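Local coordinates for uncharacterized protein (Pseudomonas aeruginosa PAO1, PDB 6TCB) that is of unknown function but binds calcium ions and assembles as a pair of identical chains, at residues A36-L41 against P58-R63; K15-F18 against P23-C26; R79-G84 against D88-L93; E8-I13 against D27-P32; P32-F37 against S48-L53. All blocks are in the same frame, centred on the assembly; numbering follows the deposited sequence.

Contact 1 (A36-L41 against P58-R63); sequences AFNAYL and PVYVPR
Y60, on strand 57-62, takes the edge of F37 from helix 33-43 onto one face of its ring. The evidence for a T-shaped pair is direct: the ring centroids lie 5.0 Å apart, the planes stand at 86°, and F37 CD2 sits almost centrally above the Y60 ring, 3.6 Å from Y60 CZ. With CG of F37 anti to the backbone N (chi1 -173°), the ring lies along the helix beside Y60, and its CD2 edge is the side turned to the tyrosine face. N38 approaches from a different direction. Its OD1 lies at the rim of the Y60 ring, in the ring plane and 3.6 Å from Y60 CD1, a packing contact rather than a hydrogen bond. One helical turn after F37, L41 supplies a methyl, with its CD1 3.7 Å from Y60 CB, and so covers the root of the tyrosine side chain.

All four side chains are buried, and the polar atoms among them find partners in a second shell. The hydroxyl of Y60 is hydrogen-bonded to the carbonyl O of D34, earlier on helix 33-43, while N38 OD1 meets S48 OG of the adjacent strand. Together these bonds fix the far end of the tyrosine and the turn of the amide. F37 is itself flanked by F29 and F7.

The local axes approach to 9.7 Å and run at 19° to each other. This is the helix-on-sheet layer packing of an alpha+beta fold, in which helix 33-43 covers one face of the antiparallel sheet and helix 67-82 meets V59 and V61.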
# COMPACT_ATOMS: atom_id res chain seq x y z
N ALA A 36 4.03 -9.86 -0.94
CA ALA A 36 5.19 -10.44 -1.59
C ALA A 36 5.09 -10.34 -3.10
O ALA A 36 6.12 -10.24 -3.78
CB ALA A 36 5.33 -11.91 -1.17
N PHE A 37 3.88 -10.34 -3.65
CA PHE A 37 3.76 -10.18 -5.10
C PHE A 37 4.40 -8.87 -5.56
O PHE A 37 4.94 -8.81 -6.67
CB PHE A 37 2.30 -10.28 -5.56
CG PHE A 37 2.14 -10.28 -7.06
CD1 PHE A 37 2.65 -11.33 -7.81
CD2 PHE A 37 1.47 -9.25 -7.70
CE1 PHE A 37 2.51 -11.34 -9.18
CE2 PHE A 37 1.32 -9.26 -9.08
CZ PHE A 37 1.84 -10.30 -9.82
N ASN A 38 4.37 -7.82 -4.73
CA ASN A 38 5.03 -6.59 -5.14
C ASN A 38 6.54 -6.77 -5.23
O ASN A 38 7.19 -6.22 -6.13
CB ASN A 38 4.67 -5.43 -4.22
CG ASN A 38 4.86 -4.11 -4.91
OD1 ASN A 38 4.19 -3.82 -5.90
ND2 ASN A 38 5.78 -3.30 -4.40
N ALA A 39 7.12 -7.56 -4.32
CA ALA A 39 8.54 -7.86 -4.41
C ALA A 39 8.85 -8.66 -5.67
O ALA A 39 9.91 -8.47 -6.29
CB ALA A 39 9.00 -8.62 -3.16
N TYR A 40 7.95 -9.57 -6.05
CA TYR A 40 8.11 -10.36 -7.26
C TYR A 40 8.10 -9.47 -8.49
O TYR A 40 8.98 -9.59 -9.36
CB TYR A 40 6.98 -11.39 -7.35
CG TYR A 40 7.16 -12.42 -8.44
CD1 TYR A 40 8.08 -13.45 -8.29
CD2 TYR A 40 6.43 -12.37 -9.61
CE1 TYR A 40 8.27 -14.41 -9.29
CE2 TYR A 40 6.61 -13.31 -10.61
CZ TYR A 40 7.53 -14.32 -10.44
OH TYR A 40 7.70 -15.26 -11.44
N LEU A 41 7.11 -8.58 -8.59
CA LEU A 41 7.06 -7.65 -9.71
C LEU A 41 8.37 -6.87 -9.83
O LEU A 41 8.97 -6.79 -10.91
CB LEU A 41 5.89 -6.69 -9.53
CG LEU A 41 4.49 -7.30 -9.74
CD1 LEU A 41 3.46 -6.30 -9.29
CD2 LEU A 41 4.25 -7.75 -11.17
N PRO A 58 -6.59 -4.01 -2.73
CA PRO A 58 -5.17 -3.98 -3.06
C PRO A 58 -4.88 -3.78 -4.54
O PRO A 58 -5.63 -4.21 -5.42
CB PRO A 58 -4.70 -5.38 -2.63
CG PRO A 58 -5.91 -6.23 -2.77
CD PRO A 58 -7.10 -5.37 -2.49
N VAL A 59 -3.76 -3.12 -4.81
CA VAL A 59 -3.40 -2.74 -6.17
C VAL A 59 -1.89 -2.62 -6.27
O VAL A 59 -1.22 -2.24 -5.31
CB VAL A 59 -4.15 -1.43 -6.55
CG1 VAL A 59 -3.73 -0.26 -5.65
CG2 VAL A 59 -3.96 -1.08 -8.00
N TYR A 60 -1.39 -2.95 -7.45
CA TYR A 60 0.02 -2.88 -7.81
C TYR A 60 0.13 -1.81 -8.89
O TYR A 60 -0.50 -1.94 -9.95
CB TYR A 60 0.52 -4.25 -8.29
CG TYR A 60 0.22 -5.32 -7.26
CD1 TYR A 60 1.10 -5.60 -6.24
CD2 TYR A 60 -0.98 -6.03 -7.28
CE1 TYR A 60 0.82 -6.54 -5.27
CE2 TYR A 60 -1.28 -6.98 -6.31
CZ TYR A 60 -0.38 -7.22 -5.30
OH TYR A 60 -0.72 -8.17 -4.37
N VAL A 61 0.84 -0.74 -8.60
CA VAL A 61 0.81 0.48 -9.41
C VAL A 61 2.17 0.66 -10.08
O VAL A 61 3.18 0.78 -9.38
CB VAL A 61 0.47 1.72 -8.57
CG1 VAL A 61 0.35 2.93 -9.49
CG2 VAL A 61 -0.78 1.49 -7.79
N PRO A 62 2.23 0.71 -11.41
CA PRO A 62 3.52 0.90 -12.08
C PRO A 62 4.04 2.32 -11.91
O PRO A 62 3.28 3.28 -11.76
CB PRO A 62 3.19 0.61 -13.55
CG PRO A 62 1.73 1.02 -13.67
CD PRO A 62 1.09 0.70 -12.35
N ARG A 63 5.36 2.46 -11.95
CA ARG A 63 5.96 3.78 -12.09
C ARG A 63 5.40 4.47 -13.33
O ARG A 63 5.19 3.83 -14.37
CB ARG A 63 7.48 3.64 -12.18
CG ARG A 63 8.26 4.87 -11.75
CD ARG A 63 9.77 4.66 -11.88

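Contact 2 (K15-F18 against P23-C26); sequences KALF and PYWC
A helix-loop-strand connection brings L17 and F18, at the C-terminal end of helix 3-18, against P23 and Y24 at the start of strand 24-25. Both meetings of side chains centre on Y24, and both are apolar. L17 provides the closer one, with its CD1 methyl 3.5 Å from Y24 CD1 and 4.0 Å from Y24 CB. The leucine crosses the tyrosine at about a right angle, and the same methyl also lies 3.9 Å from the carbonyl O of P23, so one branch of L17 covers both the peptide and the base of the ring. F18 meets the tyrosine at its CB: F18 CE1 is 4.1 Å from Y24 CB, and these side chains also run crosswise.

With CG of Y24 anti to the backbone N (chi1 -178°), the ring extends away from the helix end while its CB and CD1 stay next to L17 CD1, with F18 CE1 also near CB. Just past the strand, C26 CB lies 3.6 Å above the plane of the Y24 ring, displaced toward the rim, and thereby covers part of one face.

Around this corner several elements meet. The backbone of Y24 is hydrogen-bonded to Y60 of strand 57-62, and F18 also touches P62 of that strand. Y24 leans on I13 and A14 of helix 3-18, whereas W25, the next residue, turns to V70, T73 and A74 of helix 67-82.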
# COMPACT_ATOMS: atom_id res chain seq x y z
N LYS A 15 1.95 -7.18 -16.42
CA LYS A 15 2.72 -6.59 -17.51
C LYS A 15 1.81 -6.01 -18.58
O LYS A 15 2.11 -4.95 -19.16
CB LYS A 15 3.69 -7.62 -18.09
CG LYS A 15 4.91 -7.80 -17.19
CD LYS A 15 5.86 -8.93 -17.59
CE LYS A 15 5.63 -9.47 -18.98
NZ LYS A 15 6.69 -10.47 -19.32
N ALA A 16 0.69 -6.67 -18.87
CA ALA A 16 -0.21 -6.16 -19.90
C ALA A 16 -0.79 -4.81 -19.49
O ALA A 16 -0.98 -3.92 -20.33
CB ALA A 16 -1.35 -7.15 -20.17
N LEU A 17 -1.11 -4.66 -18.21
CA LEU A 17 -1.63 -3.39 -17.73
C LEU A 17 -0.53 -2.36 -17.58
O LEU A 17 -0.70 -1.18 -17.93
CB LEU A 17 -2.33 -3.62 -16.39
CG LEU A 17 -3.67 -4.34 -16.53
CD1 LEU A 17 -4.04 -5.05 -15.24
CD2 LEU A 17 -4.76 -3.36 -16.92
N PHE A 18 0.62 -2.78 -17.07
CA PHE A 18 1.72 -1.85 -16.84
C PHE A 18 2.22 -1.27 -18.15
O PHE A 18 2.76 -0.16 -18.17
CB PHE A 18 2.87 -2.54 -16.10
CG PHE A 18 2.62 -2.82 -14.63
CD1 PHE A 18 1.39 -2.61 -14.01
CD2 PHE A 18 3.66 -3.32 -13.88
CE1 PHE A 18 1.23 -2.89 -12.68
CE2 PHE A 18 3.51 -3.59 -12.55
CZ PHE A 18 2.28 -3.38 -11.95
N PRO A 23 -2.82 0.68 -13.35
CA PRO A 23 -2.66 -0.14 -12.15
C PRO A 23 -3.30 -1.52 -12.33
O PRO A 23 -4.20 -1.71 -13.15
CB PRO A 23 -3.39 0.66 -11.07
CG PRO A 23 -4.47 1.37 -11.84
CD PRO A 23 -3.89 1.68 -13.20
N TYR A 24 -2.81 -2.48 -11.54
CA TYR A 24 -3.34 -3.85 -11.52
C TYR A 24 -4.05 -4.08 -10.19
O TYR A 24 -3.42 -4.33 -9.15
CB TYR A 24 -2.23 -4.87 -11.70
CG TYR A 24 -2.66 -6.32 -11.73
CD1 TYR A 24 -3.91 -6.70 -12.21
CD2 TYR A 24 -1.81 -7.33 -11.29
CE1 TYR A 24 -4.28 -8.04 -12.25
CE2 TYR A 24 -2.16 -8.67 -11.34
CZ TYR A 24 -3.40 -9.01 -11.82
OH TYR A 24 -3.77 -10.33 -11.87
N TRP A 25 -5.38 -3.99 -10.22
CA TRP A 25 -6.21 -4.30 -9.07
C TRP A 25 -6.32 -5.82 -8.98
O TRP A 25 -6.83 -6.46 -9.91
CB TRP A 25 -7.59 -3.67 -9.23
CG TRP A 25 -7.56 -2.17 -9.37
CD1 TRP A 25 -7.52 -1.47 -10.53
CD2 TRP A 25 -7.60 -1.19 -8.31
NE1 TRP A 25 -7.51 -0.14 -10.27
CE2 TRP A 25 -7.56 0.07 -8.92
CE3 TRP A 25 -7.64 -1.27 -6.92
CZ2 TRP A 25 -7.57 1.25 -8.19
CZ3 TRP A 25 -7.65 -0.09 -6.19
CH2 TRP A 25 -7.61 1.15 -6.82
N CYS A 26 -5.84 -6.40 -7.89
CA CYS A 26 -5.80 -7.85 -7.79
C CYS A 26 -5.82 -8.23 -6.33
O CYS A 26 -4.91 -7.87 -5.59
CB CYS A 26 -4.54 -8.39 -8.44
SG CYS A 26 -4.33 -10.18 -8.31

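Contact 3 (R79-G84 against D88-L93); sequences RLREAG and DALPVL
L80 and R81, in the last part of helix 67-82, receive L90 and P91 of the C-terminal tail, which folds back on the helix after a Schellman motif at G84. The motif is recognised by the positive phi of G84 (106°) and by two bonds returning into the final turn, among them G84 N to R81 O at 2.9 Å. It ends the helix and lets the chain reverse.

The two helix residues meet the tail differently. L80 points toward it and touches both tail residues: L80 CB lies 3.6 Å from L90 CD2, and its CD1 methyl is 3.5 Å from P91 CD and 3.8 Å from P91 CG. The leucine and the proline ring cross at a slant, with the methyl set against the CD-CG side of the ring. R81 lies nearly at a right angle to L90. Its chain is bent at the third torsion (chi3 -60°), which turns the guanidinium back toward L90, bringing NH1 up to its CD1 methyl. L90 thus splits its two branches, CD2 to L80 and CD1 to R81.

The charge of R81 is answered outside the pair of segments: NE forms a salt bridge with E87, and NH1 one with D57. These bonds are consistent with a guanidinium held in place by carboxylates rather than by the leucine. R77 lies close to the same NH1, the carboxylates probably offsetting the two like charges, and joins the tail through a hydrogen bond to the carbonyl of P91. Against L90, the closest guanidinium atom is R81 NH1, 3.5 Å from L90 CD1.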
# COMPACT_ATOMS: atom_id res chain seq x y z
N ARG A 79 -17.73 2.71 -3.74
CA ARG A 79 -19.15 2.98 -3.88
C ARG A 79 -19.80 1.99 -4.83
O ARG A 79 -20.93 1.52 -4.58
CB ARG A 79 -19.36 4.42 -4.36
CG ARG A 79 -18.89 5.49 -3.38
CD ARG A 79 -19.48 5.27 -2.00
NE ARG A 79 -19.37 6.45 -1.15
CZ ARG A 79 -19.79 6.50 0.12
NH1 ARG A 79 -20.33 5.43 0.68
NH2 ARG A 79 -19.65 7.62 0.82
N LEU A 80 -19.14 1.66 -5.94
CA LEU A 80 -19.72 0.76 -6.92
C LEU A 80 -19.76 -0.68 -6.42
O LEU A 80 -20.74 -1.39 -6.67
CB LEU A 80 -18.95 0.90 -8.23
CG LEU A 80 -19.16 2.27 -8.88
CD1 LEU A 80 -18.12 2.46 -9.97
CD2 LEU A 80 -20.56 2.41 -9.44
N ARG A 81 -18.74 -1.09 -5.68
CA ARG A 81 -18.75 -2.42 -5.10
C ARG A 81 -19.89 -2.57 -4.10
O ARG A 81 -20.59 -3.58 -4.09
CB ARG A 81 -17.40 -2.69 -4.43
CG ARG A 81 -17.26 -4.10 -3.87
CD ARG A 81 -15.91 -4.29 -3.16
NE ARG A 81 -14.77 -4.06 -4.05
CZ ARG A 81 -13.99 -2.99 -4.03
NH1 ARG A 81 -12.99 -2.90 -4.91
NH2 ARG A 81 -14.18 -2.01 -3.15
N GLU A 82 -20.09 -1.57 -3.25
CA GLU A 82 -21.18 -1.62 -2.28
C GLU A 82 -22.53 -1.72 -2.99
O GLU A 82 -23.47 -2.34 -2.46
CB GLU A 82 -21.15 -0.36 -1.41
CG GLU A 82 -19.91 -0.25 -0.52
CD GLU A 82 -19.67 1.17 -0.01
OE1 GLU A 82 -20.57 2.03 -0.18
OE2 GLU A 82 -18.58 1.43 0.55
N ALA A 83 -22.64 -1.12 -4.17
CA ALA A 83 -23.88 -1.19 -4.94
C ALA A 83 -24.06 -2.54 -5.63
O ALA A 83 -25.10 -2.76 -6.26
CB ALA A 83 -23.94 -0.09 -6.01
N GLY A 84 -23.06 -3.41 -5.57
CA GLY A 84 -23.17 -4.76 -6.09
C GLY A 84 -22.44 -5.03 -7.38
O GLY A 84 -22.58 -6.14 -7.92
N ASP A 88 -14.72 -6.96 -12.10
CA ASP A 88 -14.30 -6.70 -13.47
C ASP A 88 -15.03 -5.52 -14.12
O ASP A 88 -14.59 -5.06 -15.19
CB ASP A 88 -14.45 -7.97 -14.32
N ALA A 89 -16.11 -5.03 -13.51
CA ALA A 89 -16.81 -3.85 -13.98
C ALA A 89 -16.41 -2.59 -13.23
O ALA A 89 -16.85 -1.50 -13.59
CB ALA A 89 -18.33 -4.06 -13.87
N LEU A 90 -15.57 -2.71 -12.20
CA LEU A 90 -15.17 -1.53 -11.45
C LEU A 90 -14.12 -0.74 -12.22
O LEU A 90 -13.34 -1.32 -12.99
CB LEU A 90 -14.59 -1.92 -10.10
CG LEU A 90 -15.53 -2.71 -9.19
CD1 LEU A 90 -14.77 -3.10 -7.93
CD2 LEU A 90 -16.78 -1.95 -8.82
N PRO A 91 -14.08 0.57 -12.03
CA PRO A 91 -13.10 1.39 -12.75
C PRO A 91 -11.67 0.99 -12.42
O PRO A 91 -11.34 0.67 -11.28
CB PRO A 91 -13.39 2.82 -12.27
CG PRO A 91 -14.74 2.76 -11.68
CD PRO A 91 -14.99 1.37 -11.19
N VAL A 92 -10.84 1.02 -13.45
CA VAL A 92 -9.41 0.75 -13.31
C VAL A 92 -8.64 2.02 -12.97
O VAL A 92 -7.78 2.01 -12.09
CB VAL A 92 -8.88 0.08 -14.60
CG1 VAL A 92 -7.36 -0.00 -14.56
CG2 VAL A 92 -9.49 -1.30 -14.77
N LEU A 93 -8.95 3.12 -13.64
CA LEU A 93 -8.30 4.40 -13.38
C LEU A 93 -9.22 5.48 -13.88
O LEU A 93 -9.53 5.51 -15.08
CB LEU A 93 -6.95 4.46 -14.09
CG LEU A 93 -6.06 5.65 -13.76
CD1 LEU A 93 -5.63 5.60 -12.31
CD2 LEU A 93 -4.85 5.68 -14.69

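Contact 4 (E8-I13 against D27-P32); sequences EEHLEI and DVFLRP
H10 ND1, on the imidazole that packs against V28 and F29, makes a hydrogen bond to Y24 OH. That bond ties the polar side of the ring to strand 24-25 and restricts its rotation, while the ring face and the CB-CG end are used by the loop 27-32.

V28 comes over one face. Its CG1 methyl lies 4.1 Å from the centroid of the H10 ring and 28° off the ring normal, a CH-pi arrangement; the nearest ring atoms are H10 CE1 at 3.8 Å and H10 NE2 at 3.9 Å. F29 turns its edge to the imidazole. The centroids are 5.3 Å apart with planes at 67°, which makes the pair edge-to-face, though well tilted from perpendicular, and the leading atom is F29 CZ, 3.9 Å from both H10 CG and H10 CB. The two side chains slide past each other in opposite directions.

V28 serves two rings at once. With its CG1 placed between the backbone N and the carbonyl carbon (chi1 70°), the methyl also stands 3.8 Å above the plane of the F29 ring, over its centre. A single methyl thus fills the angle between imidazole and phenyl.

F29 continues inward, its ring meeting that of F37 and, edge-to-face, that of F7, and it also touches Y60. Beyond it, the loop runs out through R31 to P32, where it packs on the second subunit. The arrangement is the outer edge of an aromatic cluster that continues inward through F29, pinning the connection between strand 24-25 and helix 33-43 to helix 3-18 in the helical layer of an alpha+beta fold.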
# COMPACT_ATOMS: atom_id res chain seq x y z
N GLU A 8 3.89 -16.18 -11.64
CA GLU A 8 4.30 -15.95 -13.02
C GLU A 8 3.13 -15.52 -13.89
O GLU A 8 3.26 -14.60 -14.71
CB GLU A 8 4.92 -17.23 -13.59
CG GLU A 8 6.32 -17.54 -13.07
CD GLU A 8 6.71 -19.00 -13.21
OE1 GLU A 8 6.01 -19.76 -13.91
OE2 GLU A 8 7.73 -19.40 -12.60
N GLU A 9 1.98 -16.17 -13.74
CA GLU A 9 0.85 -15.82 -14.59
C GLU A 9 0.29 -14.46 -14.23
O GLU A 9 -0.10 -13.69 -15.11
CB GLU A 9 -0.21 -16.91 -14.53
CG GLU A 9 0.26 -18.25 -15.06
CD GLU A 9 0.61 -18.27 -16.54
OE1 GLU A 9 0.42 -17.27 -17.24
OE2 GLU A 9 1.09 -19.33 -16.98
N HIS A 10 0.21 -14.15 -12.93
CA HIS A 10 -0.25 -12.81 -12.54
C HIS A 10 0.76 -11.74 -12.93
O HIS A 10 0.36 -10.61 -13.22
CB HIS A 10 -0.62 -12.79 -11.07
CG HIS A 10 -1.95 -13.41 -10.81
ND1 HIS A 10 -3.12 -12.70 -10.93
CD2 HIS A 10 -2.31 -14.69 -10.58
CE1 HIS A 10 -4.15 -13.51 -10.71
NE2 HIS A 10 -3.68 -14.72 -10.50
N LEU A 11 2.04 -12.08 -13.03
CA LEU A 11 3.01 -11.14 -13.58
C LEU A 11 2.68 -10.81 -15.03
O LEU A 11 2.80 -9.66 -15.46
CB LEU A 11 4.43 -11.71 -13.48
CG LEU A 11 5.53 -11.03 -14.30
CD1 LEU A 11 5.81 -9.64 -13.80
CD2 LEU A 11 6.82 -11.89 -14.29
N GLU A 12 2.25 -11.81 -15.80
CA GLU A 12 1.92 -11.56 -17.20
C GLU A 12 0.70 -10.66 -17.32
O GLU A 12 0.64 -9.79 -18.19
CB GLU A 12 1.76 -12.88 -17.96
CG GLU A 12 3.05 -13.69 -18.05
CD GLU A 12 4.16 -12.95 -18.79
OE1 GLU A 12 3.84 -12.09 -19.64
OE2 GLU A 12 5.35 -13.21 -18.50
N ILE A 13 -0.27 -10.83 -16.43
CA ILE A 13 -1.41 -9.93 -16.40
C ILE A 13 -0.96 -8.51 -16.04
O ILE A 13 -1.31 -7.53 -16.71
CB ILE A 13 -2.49 -10.45 -15.44
CG1 ILE A 13 -3.00 -11.81 -15.89
CG2 ILE A 13 -3.59 -9.42 -15.35
CD1 ILE A 13 -3.83 -12.53 -14.86
N ASP A 27 -6.84 -9.00 -5.92
CA ASP A 27 -7.02 -9.39 -4.52
C ASP A 27 -7.00 -10.90 -4.33
O ASP A 27 -7.46 -11.39 -3.29
CB ASP A 27 -8.30 -8.77 -3.95
CG ASP A 27 -9.57 -9.36 -4.55
OD1 ASP A 27 -9.49 -10.19 -5.48
OD2 ASP A 27 -10.66 -8.98 -4.07
N VAL A 28 -6.44 -11.65 -5.29
CA VAL A 28 -6.52 -13.11 -5.25
C VAL A 28 -5.60 -13.71 -4.19
O VAL A 28 -5.86 -14.82 -3.72
CB VAL A 28 -6.22 -13.71 -6.64
CG1 VAL A 28 -4.76 -13.52 -6.99
CG2 VAL A 28 -6.61 -15.18 -6.68
N PHE A 29 -4.52 -13.03 -3.83
CA PHE A 29 -3.51 -13.60 -2.96
C PHE A 29 -3.94 -13.52 -1.51
O PHE A 29 -4.63 -12.59 -1.09
CB PHE A 29 -2.17 -12.88 -3.12
CG PHE A 29 -1.67 -12.84 -4.54
CD1 PHE A 29 -1.27 -13.99 -5.17
CD2 PHE A 29 -1.60 -11.65 -5.23
CE1 PHE A 29 -0.82 -13.94 -6.48
CE2 PHE A 29 -1.16 -11.61 -6.53
CZ PHE A 29 -0.77 -12.75 -7.15
N LEU A 30 -3.54 -14.51 -0.74
CA LEU A 30 -3.70 -14.45 0.70
C LEU A 30 -2.53 -13.69 1.31
O LEU A 30 -1.60 -13.27 0.61
CB LEU A 30 -3.85 -15.85 1.27
CG LEU A 30 -5.07 -16.60 0.73
CD1 LEU A 30 -5.16 -17.99 1.34
CD2 LEU A 30 -6.35 -15.81 0.99
N ARG A 31 -2.59 -13.47 2.60
CA ARG A 31 -1.50 -12.81 3.30
C ARG A 31 -0.48 -13.86 3.72
O ARG A 31 -0.87 -14.93 4.20
CB ARG A 31 -2.03 -12.10 4.54
N PRO A 32 0.83 -13.61 3.57
CA PRO A 32 1.52 -12.39 3.13
C PRO A 32 1.87 -12.36 1.64
O PRO A 32 2.57 -11.47 1.20
CB PRO A 32 2.80 -12.42 3.97
CG PRO A 32 3.11 -13.89 4.06
CD PRO A 32 1.80 -14.65 3.99

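Contact 5 (P32-F37 against S48-L53); sequences PADQAF and STYLVL
One face of the Y50 ring lies against the first turn of helix 33-43: Q35 CA stands 4.2 Å above the ring plane, toward the rim, and D34 O is over the same face, 3.8 Å from Y50 CE1. Q35 CG adds a contact of 3.7 Å to Y50 CE2. The Q35 side chain crosses the tyrosine at about a right angle, yet its amide plane is tilted from the ring by 16°.

D34 stands near the phenol, but its OD2 is 3.6 Å from Y50 OH, too far for a direct hydrogen bond. A water closes the gap, donating to D34 OD2 at 2.7 Å and to Y50 OH at 2.8 Å. The other carboxylate oxygen turns back on the helix: D34 OD1 accepts from Q35 N at 2.8 Å, a bent bond (132°) on the anti side, its donor well out of the carboxylate plane. The first torsion of D34 (chi1 51°) folds the carboxylate back between its backbone N and carbonyl carbon, within reach of that N-H.

The polar ends are completed across the dimer interface. Y50 OH is hydrogen-bonded to Q35 OE1 of the second subunit, and reciprocally, while D34 OD2 meets Q35 NE2 of that subunit. Strand 48-53 lies between strand 57-62 of its own chain and an antiparallel strand of the second subunit, with helix 33-43 over the Y50 side and L51 and L53 facing helix 67-82.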
# COMPACT_ATOMS: atom_id res chain seq x y z
N PRO A 32 0.83 -13.61 3.57
CA PRO A 32 1.52 -12.39 3.13
C PRO A 32 1.87 -12.36 1.64
O PRO A 32 2.57 -11.47 1.20
CB PRO A 32 2.80 -12.42 3.97
CG PRO A 32 3.11 -13.89 4.06
CD PRO A 32 1.80 -14.65 3.99
N ALA A 33 1.36 -13.34 0.88
CA ALA A 33 1.66 -13.37 -0.55
C ALA A 33 1.20 -12.11 -1.27
O ALA A 33 1.79 -11.72 -2.28
CB ALA A 33 1.04 -14.61 -1.20
N ASP A 34 0.13 -11.46 -0.79
CA ASP A 34 -0.33 -10.22 -1.41
C ASP A 34 0.78 -9.17 -1.44
O ASP A 34 1.04 -8.55 -2.48
CB ASP A 34 -1.62 -9.70 -0.77
CG ASP A 34 -1.59 -9.58 0.76
OD1 ASP A 34 -0.57 -9.85 1.44
OD2 ASP A 34 -2.66 -9.20 1.31
N GLN A 35 1.47 -8.98 -0.32
CA GLN A 35 2.57 -8.03 -0.28
C GLN A 35 3.78 -8.55 -1.04
O GLN A 35 4.48 -7.79 -1.71
CB GLN A 35 2.95 -7.75 1.17
CG GLN A 35 1.82 -7.15 1.99
CD GLN A 35 2.29 -6.57 3.30
OE1 GLN A 35 3.01 -5.57 3.32
NE2 GLN A 35 1.89 -7.18 4.41
N ALA A 36 4.03 -9.86 -0.94
CA ALA A 36 5.19 -10.44 -1.59
C ALA A 36 5.09 -10.34 -3.10
O ALA A 36 6.12 -10.24 -3.78
CB ALA A 36 5.33 -11.91 -1.17
N PHE A 37 3.88 -10.34 -3.65
CA PHE A 37 3.76 -10.18 -5.10
C PHE A 37 4.40 -8.87 -5.56
O PHE A 37 4.94 -8.81 -6.67
CB PHE A 37 2.30 -10.28 -5.56
CG PHE A 37 2.14 -10.28 -7.06
CD1 PHE A 37 2.65 -11.33 -7.81
CD2 PHE A 37 1.47 -9.25 -7.70
CE1 PHE A 37 2.51 -11.34 -9.18
CE2 PHE A 37 1.32 -9.26 -9.08
CZ PHE A 37 1.84 -10.30 -9.82
N SER A 48 7.04 -1.31 -9.31
CA SER A 48 5.68 -1.31 -8.79
C SER A 48 5.64 -0.86 -7.34
O SER A 48 6.50 -1.22 -6.53
CB SER A 48 5.08 -2.73 -8.88
OG SER A 48 3.76 -2.77 -8.37
N THR A 49 4.59 -0.09 -7.03
CA THR A 49 4.23 0.28 -5.67
C THR A 49 2.95 -0.45 -5.28
O THR A 49 1.96 -0.43 -6.03
CB THR A 49 3.99 1.79 -5.60
OG1 THR A 49 5.16 2.48 -6.03
CG2 THR A 49 3.65 2.23 -4.18
N TYR A 50 2.95 -1.06 -4.11
CA TYR A 50 1.77 -1.74 -3.60
C TYR A 50 0.99 -0.79 -2.71
O TYR A 50 1.57 -0.14 -1.83
CB TYR A 50 2.20 -2.95 -2.79
CG TYR A 50 1.12 -3.74 -2.10
CD1 TYR A 50 0.17 -4.45 -2.82
CD2 TYR A 50 1.12 -3.84 -0.72
CE1 TYR A 50 -0.78 -5.21 -2.17
CE2 TYR A 50 0.17 -4.61 -0.06
CZ TYR A 50 -0.76 -5.31 -0.80
OH TYR A 50 -1.70 -6.08 -0.16
N LEU A 51 -0.31 -0.71 -2.94
CA LEU A 51 -1.20 0.05 -2.09
C LEU A 51 -2.35 -0.84 -1.64
O LEU A 51 -2.82 -1.70 -2.39
CB LEU A 51 -1.83 1.26 -2.81
CG LEU A 51 -0.92 2.29 -3.46
CD1 LEU A 51 -1.79 3.33 -4.21
CD2 LEU A 51 -0.04 2.95 -2.44
N VAL A 52 -2.83 -0.62 -0.43
CA VAL A 52 -4.14 -1.13 -0.03
C VAL A 52 -5.00 0.08 0.28
O VAL A 52 -4.64 0.90 1.14
CB VAL A 52 -4.08 -2.10 1.16
CG1 VAL A 52 -5.50 -2.56 1.52
CG2 VAL A 52 -3.19 -3.26 0.82
N LEU A 53 -6.10 0.20 -0.44
CA LEU A 53 -6.97 1.36 -0.39
C LEU A 53 -8.33 0.98 0.17
O LEU A 53 -8.79 -0.16 0.04
CB LEU A 53 -7.14 1.94 -1.80
CG LEU A 53 -5.85 2.51 -2.39
CD1 LEU A 53 -5.78 2.39 -3.90
CD2 LEU A 53 -5.69 3.96 -1.94
O HOH W 1 -4.20 -7.41 0.05

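In the fold
Contacts 1 and 5 lie closest, with centres about 5 Å apart; they share A36 and F37 and set helix 33-43 on the adjacent strands 57-62 and 48-53. Contact 2 brings in strand 24-25, its centre about 9 Å from that of contact 1. Contacts 2 and 4 both use helix 3-18, and contact 2 falls within the span of contact 4, which closes before contacts 1 and 5 open. Contact 3 comes last, its centre about 21 Å from that of contact 1, yet it touches contact 2 through W25 and V92. Helix 33-43 packs on one sheet face through Y50 and Y60, helix 67-82 on the other through V59, L51 and L53. Contacts 1, 4 and 5 reach the second subunit, consistent with core packing and dimer interface being continuous.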